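Local coordinates for NAD-dependent protein deacylase 2 (Archaeoglobus fulgidus, PDB 1YC2), which removes acetyl groups from protein lysines with consumption of NAD, acting among others on the archaeal chromatin protein Alba, at residues A[17-22]-A[96-101]. Residues are numbered along the deposited sequence; the frame is centred on the assembly and turned at random.
Sequences HAVVFT and AVITQN. With ZN (zinc ion), chain G; NCA (nicotinamide), chain K; NAD (nicotinamide-adenine-dinucleotide), chain J.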
loop_
_atom_site.group_PDB
_atom_site.type_symbol
_atom_site.label_atom_id
_atom_site.label_comp_id
_atom_site.label_asym_id
_atom_site.label_seq_id
_atom_site.Cartn_x
_atom_site.Cartn_y
_atom_site.Cartn_z
ATOM N N HIS A 17 14.807 -5.593 -13.329
ATOM C CA HIS A 17 13.575 -4.816 -13.408
ATOM C C HIS A 17 12.466 -5.471 -12.596
ATOM O O HIS A 17 11.417 -5.830 -13.132
ATOM C CB HIS A 17 13.137 -4.687 -14.863
ATOM C CG HIS A 17 12.230 -3.526 -15.114
ATOM N ND1 HIS A 17 12.674 -2.343 -15.663
ATOM C CD2 HIS A 17 10.910 -3.356 -14.865
ATOM C CE1 HIS A 17 11.665 -1.494 -15.744
ATOM N NE2 HIS A 17 10.584 -2.085 -15.266
ATOM N N ALA A 18 12.703 -5.626 -11.298
ATOM C CA ALA A 18 11.735 -6.253 -10.414
ATOM C C ALA A 18 10.690 -5.278 -9.896
ATOM O O ALA A 18 10.970 -4.093 -9.710
ATOM C CB ALA A 18 12.451 -6.894 -9.259
ATOM N N VAL A 19 9.484 -5.788 -9.661
ATOM C CA VAL A 19 8.381 -4.974 -9.153
ATOM C C VAL A 19 7.783 -5.538 -7.861
ATOM O O VAL A 19 7.527 -6.735 -7.761
ATOM C CB VAL A 19 7.267 -4.850 -10.209
ATOM C CG1 VAL A 19 6.057 -4.153 -9.615
ATOM C CG2 VAL A 19 7.785 -4.067 -11.401
ATOM N N VAL A 20 7.563 -4.669 -6.876
ATOM C CA VAL A 20 6.995 -5.081 -5.592
ATOM C C VAL A 20 5.567 -4.571 -5.381
ATOM O O VAL A 20 5.303 -3.380 -5.524
ATOM C CB VAL A 20 7.841 -4.557 -4.418
ATOM C CG1 VAL A 20 7.341 -5.148 -3.114
ATOM C CG2 VAL A 20 9.295 -4.888 -4.632
ATOM N N PHE A 21 4.647 -5.478 -5.061
ATOM C CA PHE A 21 3.259 -5.107 -4.794
ATOM C C PHE A 21 3.097 -5.289 -3.297
ATOM O O PHE A 21 3.541 -6.291 -2.755
ATOM C CB PHE A 21 2.279 -6.031 -5.517
ATOM C CG PHE A 21 0.839 -5.722 -5.225
ATOM C CD1 PHE A 21 0.154 -4.763 -5.969
ATOM C CD2 PHE A 21 0.188 -6.334 -4.160
ATOM C CE1 PHE A 21 -1.160 -4.410 -5.655
ATOM C CE2 PHE A 21 -1.129 -5.995 -3.824
ATOM C CZ PHE A 21 -1.803 -5.027 -4.575
ATOM N N THR A 22 2.456 -4.338 -2.626
ATOM C CA THR A 22 2.292 -4.430 -1.177
ATOM C C THR A 22 0.897 -4.088 -0.690
ATOM O O THR A 22 0.199 -3.267 -1.281
ATOM C CB THR A 22 3.287 -3.506 -0.451
ATOM O OG1 THR A 22 2.950 -2.139 -0.712
ATOM C CG2 THR A 22 4.709 -3.766 -0.945
ATOM N N ALA A 96 10.004 -0.437 -9.425
ATOM C CA ALA A 96 8.729 0.154 -9.064
ATOM C C ALA A 96 8.067 -0.550 -7.901
ATOM O O ALA A 96 8.279 -1.736 -7.671
ATOM C CB ALA A 96 7.793 0.138 -10.265
ATOM N N VAL A 97 7.271 0.213 -7.163
ATOM C CA VAL A 97 6.511 -0.301 -6.045
ATOM C C VAL A 97 5.054 0.019 -6.332
ATOM O O VAL A 97 4.711 1.152 -6.640
ATOM C CB VAL A 97 6.864 0.386 -4.718
ATOM C CG1 VAL A 97 5.922 -0.111 -3.627
ATOM C CG2 VAL A 97 8.303 0.104 -4.343
ATOM N N ILE A 98 4.206 -0.994 -6.266
ATOM C CA ILE A 98 2.780 -0.803 -6.464
ATOM C C ILE A 98 2.180 -1.117 -5.102
ATOM O O ILE A 98 2.420 -2.190 -4.545
ATOM C CB ILE A 98 2.209 -1.787 -7.505
ATOM C CG1 ILE A 98 2.991 -1.675 -8.813
ATOM C CG2 ILE A 98 0.745 -1.486 -7.742
ATOM C CD1 ILE A 98 2.562 -2.688 -9.857
ATOM N N THR A 99 1.416 -0.187 -4.549
ATOM C CA THR A 99 0.830 -0.437 -3.243
ATOM C C THR A 99 -0.639 -0.076 -3.205
ATOM O O THR A 99 -1.111 0.709 -4.026
ATOM C CB THR A 99 1.552 0.373 -2.129
ATOM O OG1 THR A 99 1.087 -0.059 -0.846
ATOM C CG2 THR A 99 1.258 1.872 -2.273
ATOM N N GLN A 100 -1.348 -0.671 -2.249
ATOM C CA GLN A 100 -2.762 -0.403 -2.034
ATOM C C GLN A 100 -2.905 0.436 -0.774
ATOM O O GLN A 100 -3.997 0.899 -0.452
ATOM C CB GLN A 100 -3.554 -1.702 -1.865
ATOM C CG GLN A 100 -4.012 -2.289 -3.182
ATOM C CD GLN A 100 -4.992 -3.436 -3.023
ATOM O OE1 GLN A 100 -5.509 -3.962 -4.014
ATOM N NE2 GLN A 100 -5.252 -3.831 -1.781
ATOM N N ASN A 101 -1.800 0.625 -0.061
ATOM C CA ASN A 101 -1.812 1.406 1.168
ATOM C C ASN A 101 -1.877 2.903 0.870
ATOM O O ASN A 101 -1.448 3.354 -0.184
ATOM C CB ASN A 101 -0.558 1.111 1.995
ATOM C CG ASN A 101 -0.414 -0.357 2.319
ATOM O OD1 ASN A 101 -1.401 -1.091 2.357
ATOM N ND2 ASN A 101 0.816 -0.794 2.575
HETATM ZN ZN ZN G . 8.857 -0.798 -15.175
HETATM N N1 NCA K . -5.652 -0.728 6.514
HETATM C C2 NCA K . -4.283 -0.316 6.151
HETATM C C3 NCA K . -4.039 0.870 5.360
HETATM C C4 NCA K . -5.272 1.598 4.965
HETATM C C5 NCA K . -6.607 1.207 5.312
HETATM C C6 NCA K . -6.786 0.034 6.094
HETATM C C7 NCA K . -2.613 1.370 4.943
HETATM O O7 NCA K . -2.518 2.398 4.264
HETATM N N7 NCA K . -1.547 0.708 5.312
HETATM P PA NAD J . -5.624 -7.432 3.547
HETATM O O1A NAD J . -6.701 -8.120 2.800
HETATM O O2A NAD J . -5.883 -7.001 4.953
HETATM O O5B NAD J . -4.347 -8.384 3.453
HETATM C C5B NAD J . -3.114 -8.158 4.216
HETATM C C4B NAD J . -2.333 -9.469 4.237
HETATM O O4B NAD J . -1.107 -9.197 5.016
HETATM C C3B NAD J . -3.015 -10.677 4.978
HETATM O O3B NAD J . -3.176 -11.786 4.043
HETATM C C2B NAD J . -2.126 -11.023 6.164
HETATM O O2B NAD J . -2.041 -12.355 6.543
HETATM C C1B NAD J . -0.789 -10.368 5.754
HETATM N N9A NAD J . -0.005 -9.897 6.896
HETATM C C8A NAD J . -0.337 -9.472 8.177
HETATM N N7A NAD J . 0.709 -9.114 8.901
HETATM C C5A NAD J . 1.804 -9.277 8.142
HETATM C C6A NAD J . 3.255 -9.047 8.372
HETATM N N6A NAD J . 3.737 -8.587 9.510
HETATM N N1A NAD J . 4.071 -9.355 7.294
HETATM C C2A NAD J . 3.650 -9.827 6.104
HETATM N N3A NAD J . 2.290 -10.059 5.833
HETATM C C4A NAD J . 1.398 -9.770 6.881
HETATM O O3 NAD J . -5.174 -6.144 2.754
HETATM P PN NAD J . -4.772 -5.914 1.204
HETATM O O1N NAD J . -4.209 -7.159 0.662
HETATM O O2N NAD J . -3.958 -4.663 1.185
HETATM O O5D NAD J . -6.246 -5.718 0.564
HETATM C C5D NAD J . -7.025 -4.547 0.939
HETATM C C4D NAD J . -8.259 -4.424 0.125
HETATM O O4D NAD J . -8.898 -5.760 -0.045
HETATM C C3D NAD J . -9.355 -3.529 0.781
HETATM O O3D NAD J . -9.987 -2.691 -0.209
HETATM C C2D NAD J . -10.346 -4.543 1.400
HETATM O O2D NAD J . -11.629 -4.011 1.591
HETATM C C1D NAD J . -10.283 -5.747 0.384
HETATM N N1N NAD J . -10.609 -7.095 0.981
HETATM C C2N NAD J . -11.993 -7.530 0.895
HETATM C C3N NAD J . -12.397 -8.713 1.375
HETATM C C7N NAD J . -13.853 -9.158 1.291
HETATM O O7N NAD J . -14.113 -10.381 1.432
HETATM N N7N NAD J . -14.819 -8.239 1.083
HETATM C C4N NAD J . -11.394 -9.644 2.032
HETATM C C5N NAD J . -9.964 -9.204 2.131
HETATM C C6N NAD J . -9.604 -7.933 1.600
#
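Phe21 and Ile98 meet at about a right angle on one face of the sheet, with CG2 of Ile98 3.8 Å from CD1 of the phenylalanine ring. Two branches of the isoleucine are used: CG2, anti to its backbone N, goes to the ring, while CG1 lies beside that N (chi1 -55°) and carries CD1 to within 3.8 Å of Val19 CG1. At the far end of the ring, CZ of Phe21 lies 3.8 Å from Gln100 CG; the ring and amide planes are 76° apart, and OE1 of Gln100 comes in the ring plane at its edge. Exchanging Phe21 for an alanine would probably open a gap beside Ile98 CG2 and leave the extended chain of Gln100 freer to swing, and with it the amide that makes weak hydrogen bonds through NE2 to O2N and O5D of NAD. On the opposite face, Thr22 and Thr99 join hydroxyl to hydroxyl, OG1 to OG1, at 2.8 Å. Thr22 OG1 is also hydrogen-bonded to NE2 of His106, and Thr99 OG1 accepts from Asn101 N (3.1 Å, 162° at the hydrogen), an ST turn that links the end of the strand to the residue beside nicotinamide. Strands 18-22 and 94-99 are adjacent inner strands of the parallel sheet in the sirtuin Rossmann-fold domain, and their C-terminal ends face the dinucleotide, as expected of that fold. The parallel register is fixed by backbone hydrogen bonds from Val20 N to Ala96 O (3.1 Å), Ile98 N to Val20 O (2.7 Å), Thr22 N to Ile98 O, and Gln100 N to Thr22 O. Beyond Thr99 the chain reaches nicotinamide, where Asn101 CB lies 3.3 Å from the ligand's O7 while Asn101 ND2 is hydrogen-bonded to Gly23 O.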